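Local coordinates for taurine dioxygenase (Burkholderia xenovorans, PDB 5KEU), which probably acts as an iron- and 2-oxoglutarate-dependent dioxygenase of the TauD/TfdA family, here holding magnesium in its metal site, at residues B[62-67]-B[257-262]; B[128-133]-B[295-300]; B[153-158]-B[270-275]; B[174-179]-B[225-230]; B[201-206]-B[302-307]. All coordinates share one frame; numbering follows the deposited sequence. Where two conformers were deposited one is given.

Interaction 1. Residues B[62-67]-B[257-262]; sequences FREQFL and KWEAGS
Arg63 and Ser262 bring their backbones to a CA-CA distance of 4.4 Å where the loop after strand 59-62 meets a type II beta turn, Glu259 to Ser262, that joins strands 253-256 and 263-267 of the double-stranded beta-helix (cupin) fold. One backbone bond ties the loops directly, Gln65 N to Gly261 O at 2.8 Å. Gly261 occupies the third position of the turn, with a positive phi (82°) that suits glycine, and a side chain there would also run into the ring of Phe66. Instead its CA lies over one face of that ring in a CH-pi contact, 4.1 Å from the centroid, while Ala260 CB touches CE1.

Arginine suits position 63 because its long chain, bent at chi2 (-69°), carries the guanidinium back over the turn although CB starts away from it. NH1 and NH2 both donate end-on to Lys257 O, which lies in the guanidinium plane, and NH1 also reaches Ser262 OG, tilted 19° from that plane. NE turns to a salt bridge with Glu32. Glu64 and Glu259 bring like charges near each other, and a water donates to both carboxylates, which probably eases their repulsion. A second water accepts from Glu64 N at 3.0 Å, donates to Ala260 O at 2.7 Å and hydrogen-bonds to Ser262 OG.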
# COMPACT_ATOMS: atom_id res chain seq x y z
N PHE B 62 -14.17 -1.91 11.88
CA PHE B 62 -14.49 -2.30 13.24
C PHE B 62 -13.60 -3.48 13.62
O PHE B 62 -13.17 -4.25 12.76
CB PHE B 62 -15.97 -2.69 13.38
CG PHE B 62 -16.94 -1.66 12.84
CD1 PHE B 62 -17.55 -0.75 13.70
CD2 PHE B 62 -17.27 -1.64 11.49
CE1 PHE B 62 -18.48 0.19 13.21
CE2 PHE B 62 -18.20 -0.70 11.00
CZ PHE B 62 -18.79 0.21 11.86
N ARG B 63 -13.32 -3.61 14.92
CA ARG B 63 -12.54 -4.73 15.44
C ARG B 63 -13.35 -5.47 16.49
O ARG B 63 -14.20 -4.88 17.17
CB ARG B 63 -11.21 -4.27 16.07
CG ARG B 63 -10.32 -3.43 15.16
CD ARG B 63 -9.74 -4.26 14.02
NE ARG B 63 -8.63 -3.58 13.36
CZ ARG B 63 -7.82 -4.17 12.49
NH1 ARG B 63 -8.00 -5.44 12.18
NH2 ARG B 63 -6.81 -3.50 11.93
N GLU B 64 -13.07 -6.77 16.63
CA GLU B 64 -13.65 -7.59 17.69
C GLU B 64 -15.18 -7.58 17.64
O GLU B 64 -15.86 -7.51 18.67
CB GLU B 64 -13.15 -7.15 19.07
CG GLU B 64 -11.63 -7.16 19.16
CD GLU B 64 -11.06 -8.55 19.29
OE1 GLU B 64 -11.67 -9.38 20.00
OE2 GLU B 64 -10.00 -8.83 18.68
N GLN B 65 -15.73 -7.64 16.43
CA GLN B 65 -17.17 -7.77 16.19
C GLN B 65 -17.40 -9.16 15.62
O GLN B 65 -17.29 -9.38 14.42
CB GLN B 65 -17.66 -6.68 15.23
CG GLN B 65 -17.35 -5.25 15.69
CD GLN B 65 -18.05 -4.89 16.97
OE1 GLN B 65 -19.20 -5.27 17.20
NE2 GLN B 65 -17.36 -4.15 17.84
N PHE B 66 -17.72 -10.12 16.49
CA PHE B 66 -17.89 -11.51 16.08
C PHE B 66 -19.37 -11.72 15.82
O PHE B 66 -20.17 -11.82 16.75
CB PHE B 66 -17.33 -12.45 17.14
CG PHE B 66 -15.88 -12.21 17.45
CD1 PHE B 66 -14.89 -12.81 16.67
CD2 PHE B 66 -15.51 -11.35 18.47
CE1 PHE B 66 -13.55 -12.57 16.93
CE2 PHE B 66 -14.17 -11.10 18.74
CZ PHE B 66 -13.18 -11.71 17.97
N LEU B 67 -19.73 -11.80 14.53
CA LEU B 67 -21.12 -11.79 14.09
C LEU B 67 -21.54 -13.14 13.53
O LEU B 67 -20.73 -13.88 12.96
CB LEU B 67 -21.33 -10.73 13.00
CG LEU B 67 -20.81 -9.33 13.30
CD1 LEU B 67 -21.11 -8.40 12.13
CD2 LEU B 67 -21.42 -8.80 14.59
N LYS B 257 -4.88 -4.57 7.84
CA LYS B 257 -4.52 -5.92 8.23
C LYS B 257 -5.67 -6.52 9.02
O LYS B 257 -6.00 -6.03 10.12
CB LYS B 257 -3.23 -5.95 9.04
CG LYS B 257 -2.81 -7.38 9.48
CD LYS B 257 -1.46 -7.37 10.17
CE LYS B 257 -0.95 -8.80 10.44
NZ LYS B 257 -1.89 -9.60 11.28
N TRP B 258 -6.27 -7.58 8.48
CA TRP B 258 -7.42 -8.24 9.08
C TRP B 258 -7.05 -8.97 10.36
O TRP B 258 -5.93 -9.45 10.54
CB TRP B 258 -8.04 -9.23 8.08
CG TRP B 258 -8.68 -8.53 6.90
CD1 TRP B 258 -8.07 -8.16 5.74
CD2 TRP B 258 -10.05 -8.10 6.81
NE1 TRP B 258 -8.98 -7.52 4.92
CE2 TRP B 258 -10.20 -7.48 5.55
CE3 TRP B 258 -11.16 -8.19 7.66
CZ2 TRP B 258 -11.42 -6.94 5.13
CZ3 TRP B 258 -12.37 -7.66 7.23
CH2 TRP B 258 -12.49 -7.04 5.98
N GLU B 259 -8.02 -9.05 11.26
CA GLU B 259 -7.99 -9.97 12.38
C GLU B 259 -9.36 -10.61 12.47
O GLU B 259 -10.34 -10.09 11.93
CB GLU B 259 -7.62 -9.28 13.71
CG GLU B 259 -6.22 -8.68 13.71
CD GLU B 259 -5.69 -8.44 15.11
OE1 GLU B 259 -6.52 -8.28 16.04
OE2 GLU B 259 -4.46 -8.43 15.29
N ALA B 260 -9.44 -11.76 13.14
CA ALA B 260 -10.74 -12.39 13.34
C ALA B 260 -11.68 -11.39 14.01
O ALA B 260 -11.28 -10.67 14.94
CB ALA B 260 -10.61 -13.66 14.19
N GLY B 261 -12.91 -11.30 13.52
CA GLY B 261 -13.86 -10.34 14.04
C GLY B 261 -13.73 -8.94 13.47
O GLY B 261 -14.46 -8.05 13.93
N SER B 262 -12.84 -8.71 12.52
CA SER B 262 -12.78 -7.38 11.92
C SER B 262 -13.87 -7.23 10.87
O SER B 262 -14.37 -8.21 10.31
CB SER B 262 -11.41 -7.10 11.30
OG SER B 262 -10.42 -7.03 12.31
O HOH W 1 -10.95 -7.94 14.92
O HOH W 2 -8.84 -7.33 16.45
O HOH W 3 -16.32 -9.85 11.97

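Interaction 2. Residues B[128-133]-B[295-300]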
# COMPACT_ATOMS: atom_id res chain seq x y z
N ALA B 128 -19.36 -3.09 -14.05
CA ALA B 128 -19.91 -3.49 -15.34
C ALA B 128 -21.43 -3.43 -15.38
O ALA B 128 -22.00 -3.51 -16.47
CB ALA B 128 -19.46 -4.92 -15.72
N ALA B 129 -22.09 -3.30 -14.23
CA ALA B 129 -23.55 -3.28 -14.19
C ALA B 129 -24.07 -1.84 -14.20
O ALA B 129 -23.35 -0.89 -13.91
CB ALA B 129 -24.08 -3.98 -12.94
N LEU B 130 -25.36 -1.71 -14.52
CA LEU B 130 -25.96 -0.39 -14.63
C LEU B 130 -25.98 0.33 -13.29
O LEU B 130 -25.75 1.54 -13.23
CB LEU B 130 -27.38 -0.51 -15.19
CG LEU B 130 -28.12 0.83 -15.31
CD1 LEU B 130 -27.38 1.84 -16.19
CD2 LEU B 130 -29.55 0.60 -15.83
N ASN B 131 -26.26 -0.39 -12.21
CA ASN B 131 -26.34 0.20 -10.87
C ASN B 131 -25.41 -0.56 -9.94
O ASN B 131 -25.83 -1.49 -9.23
CB ASN B 131 -27.78 0.21 -10.34
CG ASN B 131 -28.40 -1.17 -10.30
OD1 ASN B 131 -28.22 -1.97 -11.21
ND2 ASN B 131 -29.10 -1.47 -9.20
N PRO B 132 -24.13 -0.21 -9.92
CA PRO B 132 -23.20 -0.90 -9.02
C PRO B 132 -23.61 -0.69 -7.58
O PRO B 132 -24.22 0.34 -7.24
CB PRO B 132 -21.85 -0.26 -9.34
CG PRO B 132 -22.05 0.42 -10.72
CD PRO B 132 -23.48 0.85 -10.72
N PRO B 133 -23.33 -1.66 -6.70
CA PRO B 133 -23.72 -1.51 -5.30
C PRO B 133 -23.03 -0.30 -4.68
O PRO B 133 -21.90 0.03 -5.01
CB PRO B 133 -23.24 -2.82 -4.65
CG PRO B 133 -22.17 -3.35 -5.59
CD PRO B 133 -22.65 -2.94 -6.97
N GLY B 295 -27.22 -0.23 -5.13
CA GLY B 295 -26.91 1.14 -5.47
C GLY B 295 -27.85 1.73 -6.52
O GLY B 295 -28.68 1.05 -7.11
N ASP B 296 -27.72 3.03 -6.72
CA ASP B 296 -28.50 3.75 -7.70
C ASP B 296 -27.71 3.86 -9.00
O ASP B 296 -26.55 3.45 -9.09
CB ASP B 296 -28.89 5.12 -7.15
CG ASP B 296 -27.69 5.92 -6.66
OD1 ASP B 296 -27.83 7.16 -6.55
OD2 ASP B 296 -26.63 5.33 -6.38
N VAL B 297 -28.33 4.41 -10.03
CA VAL B 297 -27.62 4.55 -11.32
C VAL B 297 -26.69 5.76 -11.23
O VAL B 297 -27.14 6.85 -10.81
CB VAL B 297 -28.63 4.70 -12.46
CG1 VAL B 297 -27.89 4.85 -13.80
CG2 VAL B 297 -29.57 3.48 -12.49
N PRO B 298 -25.42 5.64 -11.63
CA PRO B 298 -24.52 6.80 -11.59
C PRO B 298 -24.96 7.91 -12.53
O PRO B 298 -25.61 7.68 -13.56
CB PRO B 298 -23.17 6.22 -12.04
CG PRO B 298 -23.25 4.76 -11.66
CD PRO B 298 -24.69 4.39 -11.92
N VAL B 299 -24.56 9.13 -12.18
CA VAL B 299 -24.79 10.33 -12.98
C VAL B 299 -23.48 11.09 -13.10
O VAL B 299 -22.75 11.22 -12.12
CB VAL B 299 -25.86 11.21 -12.30
CG1 VAL B 299 -26.20 12.33 -13.19
CG2 VAL B 299 -27.10 10.37 -11.95
N GLY B 300 -23.20 11.62 -14.29
CA GLY B 300 -22.02 12.42 -14.50
C GLY B 300 -22.29 13.89 -14.27
O GLY B 300 -23.42 14.30 -13.98
O HOH W 4 -26.60 -2.51 -6.92
O HOH W 5 -24.21 2.92 -7.64
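Asn131 points its side chain at Gly295 and Asp296, and each step along it meets backbone. CB lies 3.5 Å from Gly295 O and 3.7 Å from Asp296 O. With chi1 at 57°, CG stands between the backbone N and the carbonyl carbon, and from there ND2 reaches Gly295 O at 3.3 Å in a weak hydrogen bond. Asparagine suits this place, because its short side chain carries an N-H donor to a main-chain oxygen of the facing loop.

Gly295 CA makes a CA-H...O contact with Pro132 O, where a CB would collide with that oxygen. Both segments are irregular loops of the TauD-type fold, the first leading into strand 135-140 and the second leaving strand 287-293, its neighbour in the larger sheet. Pro133 packs on Val126, close to the metal ligand Asp125.

Pro132 and Pro298 meet tip to tip, CD to CD at 3.9 Å, their rings offering rigid apolar surface without an N-H to satisfy. Leu130 O is covered by Pro298 CD at 3.3 Å and finds no hydrogen-bond partner; Leu130 crosses Val297 obliquely, CD1 against CG1. Two waters bridge the loops: one links Asn131 O to Gly295 N, the other Pro132 O to Asp296 O.

Interaction 3. Residues B[153-158]-B[270-275]; sequences TNLALA and ATAHLA. With MG (magnesium ion), chain C.
Leu155 lays its CD1 against the backbone of Thr271, 3.5 Å from Thr271 C, and against Ala272 CB at 4.0 Å. Thr153 CG2 meets the same Ala272 methyl at 3.9 Å, so two branched side chains touch the small alanine. The Thr153-Ala272 pair, antiparallel and hydrogen-bonded, points its side chains to one sheet face, the non-hydrogen-bonded pair Asn154-Thr271 to the other. Thr153 N donates to Ala272 O at 2.8 Å; the return bond is weak. At the strand-helix junction, Leu155 N donates to Ala270 O.

Asn154, the N-cap, has CG anti to the backbone N (chi1 -178°), and OD1 accepts from Leu157 N at 2.9 Å with the donor above the carbonyl plane; asparagine suits this place because its short side chain can fold back to accept from an N-H of the first helical turn.

Strand 271-274 carries His273 to the metal site: its ring meets His123 edge-to-face, and NE2 binds the magnesium ion at 2.1 Å beside two waters; His123 NE2, Asp125 OD1 and the main-chain O of Asn323 complete the coordination. The strand lies between 122-123 and 150-154 in a double-stranded beta-helix sheet, while helix 155-161 departs with Leu155 and Ala156 packed on strand 216-218.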
# COMPACT_ATOMS: atom_id res chain seq x y z
N THR B 153 -8.48 2.92 -2.24
CA THR B 153 -8.02 4.23 -2.66
C THR B 153 -9.20 5.19 -2.76
O THR B 153 -10.34 4.78 -3.03
CB THR B 153 -7.25 4.14 -3.99
OG1 THR B 153 -6.68 5.42 -4.28
CG2 THR B 153 -8.18 3.69 -5.14
N ASN B 154 -8.91 6.46 -2.54
CA ASN B 154 -9.92 7.52 -2.47
C ASN B 154 -10.04 8.16 -3.85
O ASN B 154 -9.18 8.94 -4.26
CB ASN B 154 -9.52 8.54 -1.40
CG ASN B 154 -10.54 9.65 -1.23
OD1 ASN B 154 -11.34 9.91 -2.13
ND2 ASN B 154 -10.51 10.31 -0.09
N LEU B 155 -11.11 7.84 -4.56
CA LEU B 155 -11.30 8.32 -5.92
C LEU B 155 -11.92 9.72 -5.98
O LEU B 155 -11.86 10.37 -7.03
CB LEU B 155 -12.16 7.33 -6.72
CG LEU B 155 -11.56 5.93 -6.88
CD1 LEU B 155 -12.45 4.95 -7.66
CD2 LEU B 155 -10.22 6.05 -7.60
N ALA B 156 -12.51 10.20 -4.89
CA ALA B 156 -12.87 11.61 -4.84
C ALA B 156 -11.62 12.47 -4.78
O ALA B 156 -11.47 13.44 -5.53
CB ALA B 156 -13.77 11.88 -3.63
N LEU B 157 -10.69 12.11 -3.88
CA LEU B 157 -9.40 12.78 -3.82
C LEU B 157 -8.64 12.66 -5.14
O LEU B 157 -8.03 13.63 -5.61
CB LEU B 157 -8.57 12.18 -2.68
CG LEU B 157 -7.18 12.76 -2.47
CD1 LEU B 157 -7.30 14.24 -2.11
CD2 LEU B 157 -6.49 11.97 -1.39
N ALA B 158 -8.65 11.46 -5.75
CA ALA B 158 -7.98 11.30 -7.03
C ALA B 158 -8.47 12.31 -8.05
O ALA B 158 -7.67 12.90 -8.78
CB ALA B 158 -8.16 9.87 -7.55
N ALA B 270 -17.10 5.99 -4.05
CA ALA B 270 -15.99 6.92 -3.90
C ALA B 270 -14.65 6.21 -3.80
O ALA B 270 -13.64 6.88 -3.54
CB ALA B 270 -16.20 7.80 -2.65
N THR B 271 -14.60 4.90 -3.98
CA THR B 271 -13.38 4.14 -3.76
C THR B 271 -13.20 3.09 -4.84
O THR B 271 -14.14 2.70 -5.53
CB THR B 271 -13.37 3.40 -2.41
OG1 THR B 271 -14.47 2.48 -2.36
CG2 THR B 271 -13.45 4.38 -1.25
N ALA B 272 -11.96 2.62 -4.95
CA ALA B 272 -11.64 1.32 -5.51
C ALA B 272 -10.84 0.57 -4.45
O ALA B 272 -10.31 1.18 -3.51
CB ALA B 272 -10.82 1.42 -6.81
N HIS B 273 -10.77 -0.75 -4.57
CA HIS B 273 -10.02 -1.53 -3.60
C HIS B 273 -9.22 -2.63 -4.29
O HIS B 273 -9.40 -2.92 -5.48
CB HIS B 273 -10.93 -2.13 -2.51
CG HIS B 273 -12.03 -2.99 -3.06
ND1 HIS B 273 -13.21 -2.46 -3.53
CD2 HIS B 273 -12.12 -4.33 -3.24
CE1 HIS B 273 -13.98 -3.43 -3.98
NE2 HIS B 273 -13.34 -4.57 -3.82
N LEU B 274 -8.32 -3.22 -3.52
CA LEU B 274 -7.33 -4.17 -4.02
C LEU B 274 -7.36 -5.38 -3.09
O LEU B 274 -6.99 -5.27 -1.92
CB LEU B 274 -5.93 -3.54 -4.04
CG LEU B 274 -4.79 -4.49 -4.47
CD1 LEU B 274 -4.87 -4.85 -5.96
CD2 LEU B 274 -3.41 -3.90 -4.11
N ALA B 275 -7.81 -6.53 -3.61
CA ALA B 275 -7.78 -7.77 -2.83
C ALA B 275 -6.35 -8.30 -2.74
O ALA B 275 -5.53 -8.02 -3.61
CB ALA B 275 -8.69 -8.83 -3.47
MG MG C . -13.94 -6.17 -5.01
O HOH W 6 -15.22 -6.86 -3.67
O HOH W 7 -12.47 -7.39 -4.14

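Interaction 4. Residues B[174-179]-B[225-230]; sequences RGVHRF and LKSIVG. With FMT (formic acid), chain R.
A classic beta bulge interrupts the antiparallel pairing of strands 174-179 and 225-228: Lys226 and Ser227 both face Val176, and the register shifts by one before His177 pairs with Leu225. Val176 N donates to Ser227 O and Val176 O accepts from Lys226 N, both at 2.9 Å, while Val229 N closes the other end on Arg174 O at 2.8 Å.

Gly175 suits its place because Leu225 CD1 lies 3.6 Å from its CA, where a CB would clash. Leu225 CB also lies over one face of the His177 ring in a CH-pi contact, offset toward the rim. His177 ND1 hydrogen-bonds to Thr127 OG1, and its ring meets His204 edge-to-face. Val176 and Val229 cross at about a right angle, CG2 to CG2 at 3.8 Å. Arg178 packs on Lys226 CG and brings its guanidinium over Val176 CG1.

Bent at chi3 (-72°), Arg174 donates from NH1 to O1 of a formic acid molecule, probably from the crystallisation liquor, at 2.7 Å; NE forms a salt bridge with Glu203. Arg178 NH2 and Ser227 OG share a water; Lys226 NZ bonds to Ser223 O and another water. The cations Arg178 and Lys226 therefore touch through aliphatic parts and direct charged ends to separate polar partners.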
# COMPACT_ATOMS: atom_id res chain seq x y z
N ARG B 174 -17.07 9.50 -21.09
CA ARG B 174 -17.79 8.30 -20.67
C ARG B 174 -16.88 7.10 -20.89
O ARG B 174 -15.99 7.14 -21.75
CB ARG B 174 -19.09 8.14 -21.48
CG ARG B 174 -19.91 9.46 -21.58
CD ARG B 174 -20.87 9.57 -20.43
NE ARG B 174 -21.97 8.63 -20.58
CZ ARG B 174 -22.99 8.52 -19.73
NH1 ARG B 174 -23.06 9.30 -18.66
NH2 ARG B 174 -23.94 7.62 -19.96
N GLY B 175 -17.09 6.05 -20.10
CA GLY B 175 -16.28 4.85 -20.20
C GLY B 175 -17.14 3.60 -20.22
O GLY B 175 -18.19 3.55 -19.59
N VAL B 176 -16.68 2.60 -20.97
CA VAL B 176 -17.38 1.32 -21.08
C VAL B 176 -16.73 0.33 -20.11
O VAL B 176 -15.53 0.07 -20.20
CB VAL B 176 -17.35 0.77 -22.51
CG1 VAL B 176 -18.05 -0.59 -22.55
CG2 VAL B 176 -18.02 1.74 -23.46
N HIS B 177 -17.54 -0.22 -19.21
CA HIS B 177 -17.10 -1.21 -18.24
C HIS B 177 -17.66 -2.56 -18.65
O HIS B 177 -18.84 -2.66 -19.00
CB HIS B 177 -17.61 -0.89 -16.84
CG HIS B 177 -17.15 0.44 -16.30
ND1 HIS B 177 -16.55 0.56 -15.06
CD2 HIS B 177 -17.22 1.69 -16.81
CE1 HIS B 177 -16.27 1.83 -14.83
NE2 HIS B 177 -16.67 2.54 -15.88
N ARG B 178 -16.84 -3.61 -18.56
CA ARG B 178 -17.25 -4.94 -19.01
C ARG B 178 -16.82 -5.98 -17.99
O ARG B 178 -15.78 -5.84 -17.35
CB ARG B 178 -16.63 -5.35 -20.35
CG ARG B 178 -16.85 -4.37 -21.49
CD ARG B 178 -16.22 -4.91 -22.77
NE ARG B 178 -16.27 -3.91 -23.84
CZ ARG B 178 -17.21 -3.88 -24.78
NH1 ARG B 178 -18.16 -4.81 -24.79
NH2 ARG B 178 -17.19 -2.94 -25.71
N PHE B 179 -17.62 -7.04 -17.90
CA PHE B 179 -17.31 -8.19 -17.06
C PHE B 179 -17.87 -9.44 -17.73
O PHE B 179 -19.03 -9.44 -18.17
CB PHE B 179 -17.91 -8.06 -15.67
CG PHE B 179 -17.68 -9.28 -14.82
CD1 PHE B 179 -16.41 -9.58 -14.34
CD2 PHE B 179 -18.74 -10.12 -14.49
CE1 PHE B 179 -16.20 -10.70 -13.55
CE2 PHE B 179 -18.53 -11.24 -13.70
CZ PHE B 179 -17.27 -11.52 -13.23
N LEU B 225 -13.10 -1.07 -16.27
CA LEU B 225 -13.17 -0.04 -17.29
C LEU B 225 -12.24 -0.41 -18.45
O LEU B 225 -11.03 -0.58 -18.25
CB LEU B 225 -12.79 1.32 -16.69
CG LEU B 225 -12.62 2.51 -17.62
CD1 LEU B 225 -13.89 2.72 -18.49
CD2 LEU B 225 -12.30 3.77 -16.82
N LYS B 226 -12.80 -0.55 -19.65
CA LYS B 226 -12.07 -1.05 -20.80
C LYS B 226 -11.73 0.02 -21.83
O LYS B 226 -10.70 -0.09 -22.49
CB LYS B 226 -12.87 -2.15 -21.51
CG LYS B 226 -13.29 -3.28 -20.60
CD LYS B 226 -12.07 -3.91 -19.91
CE LYS B 226 -12.54 -5.12 -19.07
NZ LYS B 226 -11.43 -5.66 -18.24
N SER B 227 -12.59 1.03 -22.01
CA SER B 227 -12.34 2.01 -23.06
C SER B 227 -13.06 3.31 -22.73
O SER B 227 -14.09 3.32 -22.06
CB SER B 227 -12.80 1.51 -24.42
OG SER B 227 -14.20 1.24 -24.39
N ILE B 228 -12.51 4.40 -23.25
CA ILE B 228 -13.15 5.72 -23.19
C ILE B 228 -13.95 5.91 -24.46
O ILE B 228 -13.43 5.71 -25.57
CB ILE B 228 -12.10 6.82 -23.01
CG1 ILE B 228 -11.39 6.62 -21.66
CG2 ILE B 228 -12.74 8.23 -23.13
CD1 ILE B 228 -10.20 7.58 -21.42
N VAL B 229 -15.23 6.28 -24.31
CA VAL B 229 -16.12 6.43 -25.46
C VAL B 229 -15.66 7.60 -26.33
O VAL B 229 -15.35 8.69 -25.82
CB VAL B 229 -17.56 6.64 -24.99
CG1 VAL B 229 -18.49 6.88 -26.19
CG2 VAL B 229 -18.01 5.45 -24.14
N GLY B 230 -15.64 7.39 -27.64
CA GLY B 230 -15.50 8.51 -28.56
C GLY B 230 -14.09 8.96 -28.84
O GLY B 230 -13.91 9.94 -29.57
C FMT R . -20.88 12.12 -17.98
O1 FMT R . -22.06 11.78 -18.12
O2 FMT R . -20.05 12.28 -18.88
O HOH W 8 -16.65 10.06 -23.88
O HOH W 9 -13.46 -7.51 -17.07
O HOH W 10 -14.77 -1.42 -24.72

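Interaction 5. Residues B[201-206]-B[302-307]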
# COMPACT_ATOMS: atom_id res chain seq x y z
N VAL B 201 -22.11 -5.23 -19.87
CA VAL B 201 -21.46 -4.06 -20.47
C VAL B 201 -22.30 -2.83 -20.15
O VAL B 201 -23.49 -2.78 -20.46
CB VAL B 201 -21.29 -4.21 -22.00
CG1 VAL B 201 -20.52 -3.03 -22.56
CG2 VAL B 201 -20.60 -5.52 -22.37
N THR B 202 -21.67 -1.81 -19.57
CA THR B 202 -22.38 -0.59 -19.19
C THR B 202 -21.51 0.61 -19.51
O THR B 202 -20.29 0.57 -19.32
CB THR B 202 -22.76 -0.59 -17.69
OG1 THR B 202 -23.66 -1.67 -17.41
CG2 THR B 202 -23.43 0.75 -17.28
N GLU B 203 -22.13 1.68 -20.00
CA GLU B 203 -21.44 2.95 -20.19
C GLU B 203 -21.67 3.84 -18.98
O GLU B 203 -22.82 4.18 -18.67
CB GLU B 203 -21.91 3.63 -21.47
CG GLU B 203 -21.13 4.91 -21.80
CD GLU B 203 -21.75 5.68 -22.96
OE1 GLU B 203 -21.67 5.20 -24.11
OE2 GLU B 203 -22.33 6.75 -22.70
N HIS B 204 -20.60 4.20 -18.28
CA HIS B 204 -20.65 5.05 -17.11
C HIS B 204 -19.96 6.37 -17.38
O HIS B 204 -19.07 6.44 -18.25
CB HIS B 204 -19.95 4.38 -15.91
CG HIS B 204 -20.71 3.23 -15.31
ND1 HIS B 204 -21.96 3.37 -14.75
CD2 HIS B 204 -20.37 1.93 -15.18
CE1 HIS B 204 -22.36 2.20 -14.29
NE2 HIS B 204 -21.41 1.31 -14.53
N PRO B 205 -20.31 7.43 -16.66
CA PRO B 205 -19.48 8.64 -16.70
C PRO B 205 -18.10 8.33 -16.13
O PRO B 205 -17.96 7.52 -15.22
CB PRO B 205 -20.23 9.62 -15.80
CG PRO B 205 -20.96 8.73 -14.83
CD PRO B 205 -21.42 7.56 -15.69
N LEU B 206 -17.07 8.95 -16.71
CA LEU B 206 -15.74 8.83 -16.12
C LEU B 206 -15.67 9.56 -14.79
O LEU B 206 -14.85 9.20 -13.94
CB LEU B 206 -14.68 9.39 -17.07
CG LEU B 206 -14.02 8.48 -18.10
CD1 LEU B 206 -12.73 9.14 -18.61
CD2 LEU B 206 -13.70 7.13 -17.47
N ASP B 302 -22.72 16.27 -16.22
CA ASP B 302 -23.76 16.80 -17.11
C ASP B 302 -25.15 16.27 -16.77
O ASP B 302 -26.10 16.57 -17.50
CB ASP B 302 -23.44 16.46 -18.57
CG ASP B 302 -23.42 14.96 -18.84
OD1 ASP B 302 -23.51 14.17 -17.88
OD2 ASP B 302 -23.30 14.57 -20.02
N GLY B 303 -25.29 15.49 -15.70
CA GLY B 303 -26.59 14.96 -15.35
C GLY B 303 -27.01 13.72 -16.10
O GLY B 303 -28.06 13.17 -15.80
N ARG B 304 -26.20 13.23 -17.04
CA ARG B 304 -26.55 12.04 -17.80
C ARG B 304 -26.31 10.78 -16.97
O ARG B 304 -25.21 10.56 -16.45
CB ARG B 304 -25.73 11.96 -19.08
CG ARG B 304 -26.35 12.62 -20.28
CD ARG B 304 -25.66 12.12 -21.53
NE ARG B 304 -24.24 12.44 -21.52
CZ ARG B 304 -23.34 11.88 -22.32
NH1 ARG B 304 -22.07 12.25 -22.25
NH2 ARG B 304 -23.72 10.95 -23.19
N GLN B 305 -27.34 9.95 -16.87
CA GLN B 305 -27.21 8.65 -16.23
C GLN B 305 -26.37 7.70 -17.08
O GLN B 305 -26.30 7.83 -18.31
CB GLN B 305 -28.59 8.01 -16.02
CG GLN B 305 -29.35 8.52 -14.83
CD GLN B 305 -30.68 7.80 -14.68
OE1 GLN B 305 -31.37 7.55 -15.67
NE2 GLN B 305 -31.04 7.44 -13.46
N SER B 306 -25.77 6.72 -16.42
CA SER B 306 -25.16 5.59 -17.10
C SER B 306 -26.19 4.89 -17.98
O SER B 306 -27.40 5.03 -17.80
CB SER B 306 -24.60 4.62 -16.06
OG SER B 306 -23.76 5.30 -15.13
N VAL B 307 -25.69 4.14 -18.97
CA VAL B 307 -26.54 3.49 -19.96
C VAL B 307 -26.12 2.03 -20.08
O VAL B 307 -24.94 1.73 -20.30
CB VAL B 307 -26.46 4.18 -21.34
CG1 VAL B 307 -27.25 3.39 -22.38
CG2 VAL B 307 -27.00 5.60 -21.26
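His204 ND1 and Ser306 OG share a hydrogen bond of 2.7 Å, with the hydroxyl at the edge of the imidazole and near its plane. Serine fits here because its CB points toward the strand and its OG, anti to the carbonyl carbon (chi1 -52°), reaches the ring while touching Pro205 CD at 3.3 Å; OG also makes a weak hydrogen bond with Pro298 O. Glu203 and Val307 form an antiparallel hydrogen-bonded pair: Glu203 N donates to Val307 O at 2.8 Å and Val307 N returns to Glu203 O at 2.9 Å. These bonds place strand 307-310 beside strand 200-209 in the antiparallel sheet that also holds strands 174-179 and 225-228.

Around this shell, Thr202 CG2 lies over one face of the His204 ring, 3.4 Å above its plane. NE2 makes weak bonds to Thr127 O and Ala129 O. Earlier in the loop, Asp302 shapes an Asx turn, OD1 accepting from Arg304 N, while OD2 takes Arg304 NE in a salt bridge at 2.8 Å.

Glu203 OE2 has its salt-bridge partner in Arg174; Arg304 NH2, 4.5 Å away, aims no N-H at it and could act only through its charge. Both arginines would nonetheless be expected to stabilise ionised Glu203.

How the interactions relate
From the N terminus, interaction 1 opens first, at 62-67, and closes at 257-262, joining the end of strand 59-62 to the turn before strand 263-267. Within that span interaction 4 opens and closes, pairing two strands of the sheet that interaction 5 also reaches. Interactions 2, 3 and 5 start inside it but close later, and so cross it. Interaction 2 joins loops beside strands 135-140 and 287-293 and encloses 3 and 4; interaction 3, pairing strands 150-154 and 271-274 by the metal site, also encloses 4. Interaction 5 crosses all the others, adding the start of strand 307-310 to strand 200-209, neighbour of 174-179. Interactions 2, 4 and 5 touch one another; 1 and 3 touch none.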